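Local coordinates for protein neural-cadherin (Drosophila melanogaster, PDB 3UBF) that mediates calcium-dependent, preferentially homophilic adhesion between cells, this piece comprising three consecutive extracellular cadherin domains of a much longer membrane protein, at residues E222-N226 with L275-D279; G256-F260 with L271-L275; W58-L63 with I94-D98. All coordinates share one frame; numbering follows the deposited sequence.

Interaction 1. Residues E222-N226 with L275-D279; sequences EIPEN and LDFED. With ZN (zinc ion), chain O.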
loop_
_atom_site.group_PDB
_atom_site.type_symbol
_atom_site.label_atom_id
_atom_site.label_comp_id
_atom_site.label_asym_id
_atom_site.label_seq_id
_atom_site.Cartn_x
_atom_site.Cartn_y
_atom_site.Cartn_z
ATOM N N GLU A 222 -9.855 -8.180 21.204
ATOM C CA GLU A 222 -11.135 -7.951 21.835
ATOM C C GLU A 222 -11.906 -9.261 21.841
ATOM O O GLU A 222 -12.243 -9.791 20.793
ATOM C CB GLU A 222 -11.923 -6.867 21.095
ATOM C CG GLU A 222 -13.385 -6.777 21.544
ATOM C CD GLU A 222 -14.079 -5.499 21.099
ATOM O OE1 GLU A 222 -13.641 -4.397 21.519
ATOM O OE2 GLU A 222 -15.077 -5.603 20.345
ATOM N N ILE A 223 -12.187 -9.782 23.028
ATOM C CA ILE A 223 -12.819 -11.084 23.140
ATOM C C ILE A 223 -14.064 -11.077 24.016
ATOM O O ILE A 223 -14.111 -10.377 25.031
ATOM C CB ILE A 223 -11.818 -12.163 23.594
ATOM C CG1 ILE A 223 -11.171 -11.797 24.939
ATOM C CG2 ILE A 223 -10.766 -12.387 22.481
ATOM C CD1 ILE A 223 -10.521 -12.953 25.651
ATOM N N PRO A 224 -15.096 -11.834 23.601
ATOM C CA PRO A 224 -16.276 -11.951 24.433
ATOM C C PRO A 224 -15.983 -12.710 25.718
ATOM O O PRO A 224 -15.038 -13.503 25.795
ATOM C CB PRO A 224 -17.265 -12.735 23.561
ATOM C CG PRO A 224 -16.463 -13.357 22.509
ATOM C CD PRO A 224 -15.293 -12.458 22.281
ATOM N N GLU A 225 -16.809 -12.430 26.714
ATOM C CA GLU A 225 -16.777 -13.053 28.018
ATOM C C GLU A 225 -16.803 -14.574 27.937
ATOM O O GLU A 225 -16.223 -15.254 28.790
ATOM C CB GLU A 225 -17.997 -12.555 28.792
ATOM C CG GLU A 225 -18.068 -12.943 30.242
ATOM C CD GLU A 225 -19.446 -12.721 30.799
ATOM O OE1 GLU A 225 -20.397 -12.695 29.993
ATOM O OE2 GLU A 225 -19.598 -12.571 32.032
ATOM N N ASN A 226 -17.485 -15.101 26.921
ATOM C CA ASN A 226 -17.691 -16.541 26.801
ATOM C C ASN A 226 -16.683 -17.255 25.900
ATOM O O ASN A 226 -16.916 -18.399 25.494
ATOM C CB ASN A 226 -19.138 -16.850 26.379
ATOM C CG ASN A 226 -19.397 -16.631 24.880
ATOM O OD1 ASN A 226 -18.739 -15.824 24.211
ATOM N ND2 ASN A 226 -20.370 -17.364 24.351
ATOM N N LEU A 275 -13.862 -16.551 31.997
ATOM C CA LEU A 275 -14.007 -15.118 32.197
ATOM C C LEU A 275 -15.392 -14.722 32.696
ATOM O O LEU A 275 -16.413 -15.259 32.245
ATOM C CB LEU A 275 -13.696 -14.371 30.901
ATOM C CG LEU A 275 -12.271 -14.436 30.349
ATOM C CD1 LEU A 275 -12.270 -13.967 28.910
ATOM C CD2 LEU A 275 -11.286 -13.619 31.202
ATOM N N ASP A 276 -15.419 -13.778 33.630
ATOM C CA ASP A 276 -16.669 -13.185 34.089
ATOM C C ASP A 276 -16.584 -11.660 33.949
ATOM O O ASP A 276 -15.701 -11.015 34.530
ATOM C CB ASP A 276 -16.972 -13.601 35.538
ATOM C CG ASP A 276 -18.453 -13.511 35.886
ATOM O OD1 ASP A 276 -19.219 -12.856 35.136
ATOM O OD2 ASP A 276 -18.854 -14.110 36.914
ATOM N N PHE A 277 -17.490 -11.097 33.149
ATOM C CA PHE A 277 -17.532 -9.653 32.907
ATOM C C PHE A 277 -18.142 -8.924 34.092
ATOM O O PHE A 277 -17.749 -7.800 34.408
ATOM C CB PHE A 277 -18.314 -9.344 31.629
ATOM C CG PHE A 277 -18.249 -7.904 31.207
ATOM C CD1 PHE A 277 -17.181 -7.436 30.448
ATOM C CD2 PHE A 277 -19.264 -7.020 31.544
ATOM C CE1 PHE A 277 -17.121 -6.109 30.040
ATOM C CE2 PHE A 277 -19.213 -5.686 31.134
ATOM C CZ PHE A 277 -18.136 -5.233 30.379
ATOM N N GLU A 278 -19.098 -9.581 34.741
ATOM C CA GLU A 278 -19.775 -9.039 35.913
ATOM C C GLU A 278 -18.979 -9.293 37.195
ATOM O O GLU A 278 -19.350 -8.801 38.263
ATOM C CB GLU A 278 -21.192 -9.614 36.032
ATOM C CG GLU A 278 -22.203 -9.024 35.050
ATOM C CD GLU A 278 -22.419 -9.873 33.792
ATOM O OE1 GLU A 278 -23.533 -10.421 33.639
ATOM O OE2 GLU A 278 -21.498 -9.994 32.955
ATOM N N ASP A 279 -17.896 -10.064 37.096
ATOM C CA ASP A 279 -16.987 -10.246 38.234
ATOM C C ASP A 279 -15.907 -9.170 38.186
ATOM O O ASP A 279 -14.935 -9.284 37.441
ATOM C CB ASP A 279 -16.381 -11.665 38.270
ATOM C CG ASP A 279 -15.311 -11.838 39.351
ATOM O OD1 ASP A 279 -15.217 -10.989 40.264
ATOM O OD2 ASP A 279 -14.552 -12.833 39.286
HETATM ZN ZN ZN O . -21.895 -11.805 31.462
HETATM O O HOH W 1 -14.486 -17.536 29.458
HETATM O O HOH W 2 -21.305 -13.611 32.823
#

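Interaction 2. Residues G256-F260 with L271-L275; sequences GAGTF and LAKEL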
loop_
_atom_site.group_PDB
_atom_site.type_symbol
_atom_site.label_atom_id
_atom_site.label_comp_id
_atom_site.label_asym_id
_atom_site.label_seq_id
_atom_site.Cartn_x
_atom_site.Cartn_y
_atom_site.Cartn_z
ATOM N N GLY A 256 -4.542 -9.841 36.133
ATOM C CA GLY A 256 -4.753 -10.892 35.133
ATOM C C GLY A 256 -3.665 -11.938 34.922
ATOM O O GLY A 256 -3.689 -12.667 33.924
ATOM N N ALA A 257 -2.712 -12.021 35.844
ATOM C CA ALA A 257 -1.643 -13.025 35.772
ATOM C C ALA A 257 -2.220 -14.446 35.681
ATOM O O ALA A 257 -2.986 -14.873 36.550
ATOM C CB ALA A 257 -0.705 -12.891 36.981
ATOM N N GLY A 258 -1.872 -15.157 34.610
ATOM C CA GLY A 258 -2.327 -16.534 34.416
ATOM C C GLY A 258 -3.669 -16.697 33.713
ATOM O O GLY A 258 -4.149 -17.821 33.559
ATOM N N THR A 259 -4.276 -15.584 33.290
ATOM C CA THR A 259 -5.528 -15.621 32.529
ATOM C C THR A 259 -5.234 -16.011 31.082
ATOM O O THR A 259 -6.002 -16.721 30.435
ATOM C CB THR A 259 -6.260 -14.264 32.578
ATOM O OG1 THR A 259 -6.594 -13.952 33.933
ATOM C CG2 THR A 259 -7.545 -14.301 31.754
ATOM N N PHE A 260 -4.104 -15.544 30.583
ATOM C CA PHE A 260 -3.683 -15.891 29.252
ATOM C C PHE A 260 -2.329 -16.583 29.307
ATOM O O PHE A 260 -1.552 -16.390 30.249
ATOM C CB PHE A 260 -3.632 -14.633 28.387
ATOM C CG PHE A 260 -4.904 -13.832 28.422
ATOM C CD1 PHE A 260 -5.022 -12.724 29.260
ATOM C CD2 PHE A 260 -5.993 -14.192 27.635
ATOM C CE1 PHE A 260 -6.209 -11.975 29.315
ATOM C CE2 PHE A 260 -7.183 -13.449 27.681
ATOM C CZ PHE A 260 -7.288 -12.341 28.527
ATOM N N LEU A 271 -6.568 -18.446 25.933
ATOM C CA LEU A 271 -7.231 -18.177 27.196
ATOM C C LEU A 271 -6.983 -19.331 28.159
ATOM O O LEU A 271 -7.287 -20.479 27.843
ATOM C CB LEU A 271 -8.733 -18.001 26.962
ATOM C CG LEU A 271 -9.606 -17.608 28.161
ATOM C CD1 LEU A 271 -9.072 -16.375 28.885
ATOM C CD2 LEU A 271 -11.032 -17.380 27.705
ATOM N N ALA A 272 -6.430 -19.028 29.330
ATOM C CA ALA A 272 -6.140 -20.061 30.336
ATOM C C ALA A 272 -7.253 -20.250 31.372
ATOM O O ALA A 272 -7.351 -21.314 31.986
ATOM C CB ALA A 272 -4.827 -19.760 31.029
ATOM N N LYS A 273 -8.082 -19.222 31.563
ATOM C CA LYS A 273 -9.125 -19.229 32.596
ATOM C C LYS A 273 -10.486 -18.851 32.021
ATOM O O LYS A 273 -10.554 -18.199 30.985
ATOM C CB LYS A 273 -8.770 -18.244 33.716
ATOM C CG LYS A 273 -7.591 -18.663 34.581
ATOM C CD LYS A 273 -7.158 -17.540 35.518
ATOM C CE LYS A 273 -6.072 -18.035 36.476
ATOM N NZ LYS A 273 -5.646 -16.992 37.447
ATOM N N GLU A 274 -11.566 -19.250 32.695
ATOM C CA GLU A 274 -12.906 -18.758 32.358
ATOM C C GLU A 274 -13.015 -17.278 32.718
ATOM O O GLU A 274 -12.338 -16.804 33.627
ATOM C CB GLU A 274 -13.998 -19.565 33.077
ATOM N N LEU A 275 -13.862 -16.551 31.997
ATOM C CA LEU A 275 -14.007 -15.118 32.197
ATOM C C LEU A 275 -15.392 -14.722 32.696
ATOM O O LEU A 275 -16.413 -15.259 32.245
ATOM C CB LEU A 275 -13.696 -14.371 30.901
ATOM C CG LEU A 275 -12.271 -14.436 30.349
ATOM C CD1 LEU A 275 -12.270 -13.967 28.910
ATOM C CD2 LEU A 275 -11.286 -13.619 31.202
#

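Interaction 3. Residues W58-L63 with I94-D98; sequences WDYEEL and ILVKD. With ZN (zinc ion), chain B; ZN (zinc ion), chain H; CA (calcium ion), chain T.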
loop_
_atom_site.group_PDB
_atom_site.type_symbol
_atom_site.label_atom_id
_atom_site.label_comp_id
_atom_site.label_asym_id
_atom_site.label_seq_id
_atom_site.Cartn_x
_atom_site.Cartn_y
_atom_site.Cartn_z
ATOM N N TRP A 58 -11.075 2.935 -23.194
ATOM C CA TRP A 58 -10.366 4.066 -22.602
ATOM C C TRP A 58 -9.213 3.653 -21.698
ATOM O O TRP A 58 -9.351 2.762 -20.854
ATOM C CB TRP A 58 -11.341 4.958 -21.843
ATOM C CG TRP A 58 -12.281 5.651 -22.766
ATOM C CD1 TRP A 58 -12.340 5.525 -24.125
ATOM C CD2 TRP A 58 -13.318 6.567 -22.402
ATOM N NE1 TRP A 58 -13.341 6.312 -24.626
ATOM C CE2 TRP A 58 -13.964 6.956 -23.591
ATOM C CE3 TRP A 58 -13.764 7.097 -21.185
ATOM C CZ2 TRP A 58 -15.034 7.854 -23.601
ATOM C CZ3 TRP A 58 -14.828 7.986 -21.199
ATOM C CH2 TRP A 58 -15.451 8.358 -22.399
ATOM N N ASP A 59 -8.073 4.303 -21.898
ATOM C CA ASP A 59 -6.884 4.054 -21.107
ATOM C C ASP A 59 -6.244 5.403 -20.795
ATOM O O ASP A 59 -5.603 6.027 -21.636
ATOM C CB ASP A 59 -5.949 3.131 -21.867
ATOM C CG ASP A 59 -4.747 2.712 -21.061
ATOM O OD1 ASP A 59 -4.592 3.161 -19.898
ATOM O OD2 ASP A 59 -3.947 1.920 -21.601
ATOM N N TYR A 60 -6.477 5.851 -19.567
ATOM C CA TYR A 60 -6.044 7.152 -19.064
ATOM C C TYR A 60 -4.552 7.410 -19.280
ATOM O O TYR A 60 -4.155 8.512 -19.666
ATOM C CB TYR A 60 -6.393 7.223 -17.579
ATOM C CG TYR A 60 -5.935 8.464 -16.864
ATOM C CD1 TYR A 60 -6.763 9.578 -16.765
ATOM C CD2 TYR A 60 -4.684 8.509 -16.241
ATOM C CE1 TYR A 60 -6.360 10.704 -16.085
ATOM C CE2 TYR A 60 -4.270 9.632 -15.564
ATOM C CZ TYR A 60 -5.115 10.731 -15.487
ATOM O OH TYR A 60 -4.696 11.862 -14.823
ATOM N N GLU A 61 -3.741 6.390 -19.019
ATOM C CA GLU A 61 -2.290 6.466 -19.166
ATOM C C GLU A 61 -1.894 6.733 -20.611
ATOM O O GLU A 61 -0.864 7.358 -20.866
ATOM C CB GLU A 61 -1.626 5.172 -18.673
ATOM C CG GLU A 61 -1.608 4.992 -17.152
ATOM C CD GLU A 61 -2.973 4.673 -16.544
ATOM O OE1 GLU A 61 -3.985 4.547 -17.269
ATOM O OE2 GLU A 61 -3.042 4.537 -15.317
ATOM N N GLU A 62 -2.720 6.261 -21.546
ATOM C CA GLU A 62 -2.460 6.431 -22.975
ATOM C C GLU A 62 -2.901 7.789 -23.548
ATOM O O GLU A 62 -2.547 8.125 -24.685
ATOM C CB GLU A 62 -3.036 5.258 -23.783
ATOM C CG GLU A 62 -2.109 4.038 -23.774
ATOM C CD GLU A 62 -2.693 2.797 -24.450
ATOM O OE1 GLU A 62 -3.490 2.922 -25.418
ATOM O OE2 GLU A 62 -2.327 1.681 -24.011
ATOM N N LEU A 63 -3.660 8.562 -22.764
ATOM C CA LEU A 63 -4.078 9.912 -23.156
ATOM C C LEU A 63 -2.918 10.896 -23.015
ATOM O O LEU A 63 -1.978 10.660 -22.233
ATOM C CB LEU A 63 -5.255 10.391 -22.300
ATOM C CG LEU A 63 -6.514 9.519 -22.237
ATOM C CD1 LEU A 63 -7.541 10.133 -21.331
ATOM C CD2 LEU A 63 -7.093 9.315 -23.615
ATOM N N ILE A 94 -13.891 15.596 -23.048
ATOM C CA ILE A 94 -14.231 14.653 -22.000
ATOM C C ILE A 94 -13.034 14.581 -21.075
ATOM O O ILE A 94 -12.004 14.024 -21.440
ATOM C CB ILE A 94 -14.501 13.240 -22.558
ATOM C CG1 ILE A 94 -15.663 13.246 -23.558
ATOM C CG2 ILE A 94 -14.766 12.244 -21.416
ATOM C CD1 ILE A 94 -15.690 12.012 -24.462
ATOM N N LEU A 95 -13.151 15.160 -19.888
ATOM C CA LEU A 95 -12.126 14.973 -18.872
ATOM C C LEU A 95 -12.240 13.552 -18.331
ATOM O O LEU A 95 -13.290 13.189 -17.811
ATOM C CB LEU A 95 -12.287 15.987 -17.743
ATOM C CG LEU A 95 -11.183 15.914 -16.678
ATOM C CD1 LEU A 95 -9.816 16.322 -17.245
ATOM C CD2 LEU A 95 -11.543 16.738 -15.437
ATOM N N VAL A 96 -11.175 12.756 -18.472
ATOM C CA VAL A 96 -11.151 11.356 -18.020
ATOM C C VAL A 96 -10.459 11.242 -16.665
ATOM O O VAL A 96 -9.337 11.716 -16.470
ATOM C CB VAL A 96 -10.448 10.426 -19.045
ATOM C CG1 VAL A 96 -10.378 8.967 -18.545
ATOM C CG2 VAL A 96 -11.142 10.497 -20.402
ATOM N N LYS A 97 -11.153 10.619 -15.726
ATOM C CA LYS A 97 -10.637 10.414 -14.386
ATOM C C LYS A 97 -10.141 8.982 -14.222
ATOM O O LYS A 97 -10.871 8.024 -14.485
ATOM C CB LYS A 97 -11.705 10.757 -13.342
ATOM C CG LYS A 97 -11.431 12.020 -12.505
ATOM C CD LYS A 97 -11.012 13.249 -13.331
ATOM C CE LYS A 97 -10.721 14.473 -12.434
ATOM N NZ LYS A 97 -9.702 14.234 -11.340
ATOM N N ASP A 98 -8.883 8.851 -13.819
ATOM C CA ASP A 98 -8.303 7.559 -13.498
ATOM C C ASP A 98 -8.616 7.274 -12.031
ATOM O O ASP A 98 -7.919 7.767 -11.134
ATOM C CB ASP A 98 -6.793 7.616 -13.733
ATOM C CG ASP A 98 -6.157 6.255 -13.786
ATOM O OD1 ASP A 98 -6.881 5.246 -13.664
ATOM O OD2 ASP A 98 -4.916 6.190 -13.947
HETATM ZN ZN ZN B . -4.594 4.225 -14.251
HETATM ZN ZN ZN H . -2.795 0.900 -20.124
HETATM CA CA CA T . -5.252 2.681 -17.049
HETATM O O HOH W 3 -5.650 3.120 -14.602
HETATM O O HOH W 4 -3.906 -0.809 -19.566
HETATM O O HOH W 5 -1.419 1.999 -20.452
HETATM O O HOH W 6 -6.572 0.964 -17.758
#

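Interaction 1. Residues E222-N226 with L275-D279
Glu225 and Glu278 meet across this contact at a shared zinc ion. Both oxygens of Glu225 take part, OE1 at 2.3 Å and OE2 at 2.5 Å from the zinc, which makes this a bidentate grip; Glu278 adds OE2 at 2.4 Å, a water fills another position, and Asp311 completes the site. Glu225 reaches the metal as an extended chain, with CG anti to the backbone N (chi1 -173°), whereas Glu278 arrives bent at its second torsion, and the two side chains cross at roughly a right angle. Sharing the cation probably offsets the repulsion between these carboxylates.

Hydrogen bonding fixes the same carboxylate from the other segment. Phe277 N donates to Glu225 OE2 over 2.8 Å, nearly straight at 170°, and meets that oxygen on its anti side, 34° out of the carboxylate plane; OE2 thus serves metal and amide at once. Asp276 OD1 takes a weak bond from Glu278 N. Further along, one water links the backbones: it donates to Glu225 O (2.9 Å) and accepts from Leu275 N (2.8 Å).

Between the two segments the apolar contact is Ile223 CD1 on Leu275 CD1, 3.8 Å, the side chains crossing at about a right angle. Phe277 turns its ring away, to stack with His284.

Pro-Glu-Asn at the end of strand 219-224, the Leu-Asp-Phe-Glu loop and Asp311 correspond to the calcium-binding motifs at the base of a cadherin domain, and zinc here probably occupies a site of that interdomain kind.

Interaction 2. Residues G256-F260 with L271-L275
Thr259 O is gripped by two successive amides of 271-275. Ala272 N supplies the shorter bond, 2.6 Å to Thr259 O at an N-H...O angle of 158°, arriving tilted out of the carbonyl plane; Lys273 N adds a weak one at 3.4 Å to the same oxygen. Forking in this way, the carbonyl ties the start of strand 260-262 to the point where the chain leaves strand 268-271. Next to it Phe260 and Leu271 form an antiparallel, non-hydrogen-bonded bridge.

The segment before the bridge is folded into a tight turn: Thr259 N bonds Gly256 O at 3.0 Å, and the backbone angles of Ala257 and Gly258 are those of a type II beta turn. Gly258 sits at positive phi (88°), where a side chain would be jammed against Ala257 O. Over this turn lies Lys273, extended beyond CG, its CD 3.6 Å from Gly258 O, so methylene carbons rather than the ammonium do most of the touching. Ala272 CB also comes up to Gly258 O, at 3.3 Å.

On the inner side, Thr259 has its methyl anti to the backbone N while OG1 stands beside that N (chi1 -61°), which turns CG2 toward two leucines, touching both: 3.9 Å to Leu271 CD1 and 3.8 Å to Leu275 CD2. The same methyl lies over one face of the Phe260 ring, offset toward its rim, and Leu271 CD1 approaches Phe260 CE2 obliquely at 3.7 Å.

In the sandwich, Phe260 and Leu271 pack on Ile233 of strand 232-239; Phe260 also meets Tyr286 edge-to-face and touches Ile223 of strand 219-224, so that the side chain of Phe260, just after the turn, packs between the sheet of 232-239 and the sheet holding 219-224 and 285-294.

Interaction 3. Residues W58-L63 with I94-D98
Tyr60 and Asp98 are brought together by matching first torsions, each CG standing anti to its own backbone N (chi1 176° and -165°). The ring is thereby laid against the aspartate: Asp98 CB sits 3.4 Å from the Tyr60 ring centroid, 15° off the normal, a CH-pi contact over the face. At the ring's edge, near its plane, Tyr60 CE1 approaches Val96 O at 3.2 Å. With an alanine here, Asp98 CB would probably lose the ring face it rests on and a gap would open beside Val96 O.

Glu61, bent at its second torsion, bridges two ions: OE2 binds zinc at 1.9 Å and OE1 binds calcium at 2.3 Å. Asp98 holds the same zinc unevenly, OD2 at 2.0 Å and OD1 at 2.6 Å, its carboxylate almost perpendicular to that of Glu61. Asp59 OD2 binds another zinc.

Behind the metals the contact is apolar. Leu63 CD1 presses on Val96 CB at 3.7 Å, and Trp58 CH2 reaches Ile94 CG2 at 4.1 Å, while Trp58 NE1 is bonded to Trp43 O.

Glu13, Asp136 and Asp138 complete the cluster, marking this Asp-Tyr-Glu loop as the counterpart of the cadherin Asp-Arg-Glu motif in an interdomain calcium site, with zinc probably replacing some of the calcium.

From the N terminus, interaction 3 comes first: it brings the metal-binding loop 58-63 back onto the end of strand 88-97, at the junction of the first and second domains. It is closed before the other two open, and lies about 54 Å from interaction 1, centre to centre. In the third domain, interaction 1 spans the longer loop, from the end of strand 219-224 to 275-279; interaction 2 opens later and ends on the same stretch, at Leu275, closing the hairpin of strands 260-262 and 268-271. The two also touch where Ile223 CD1 meets Phe260 CE2 at 3.9 Å. Interactions 1 and 3 lie at the corresponding metal-binding ends of the third and first domains.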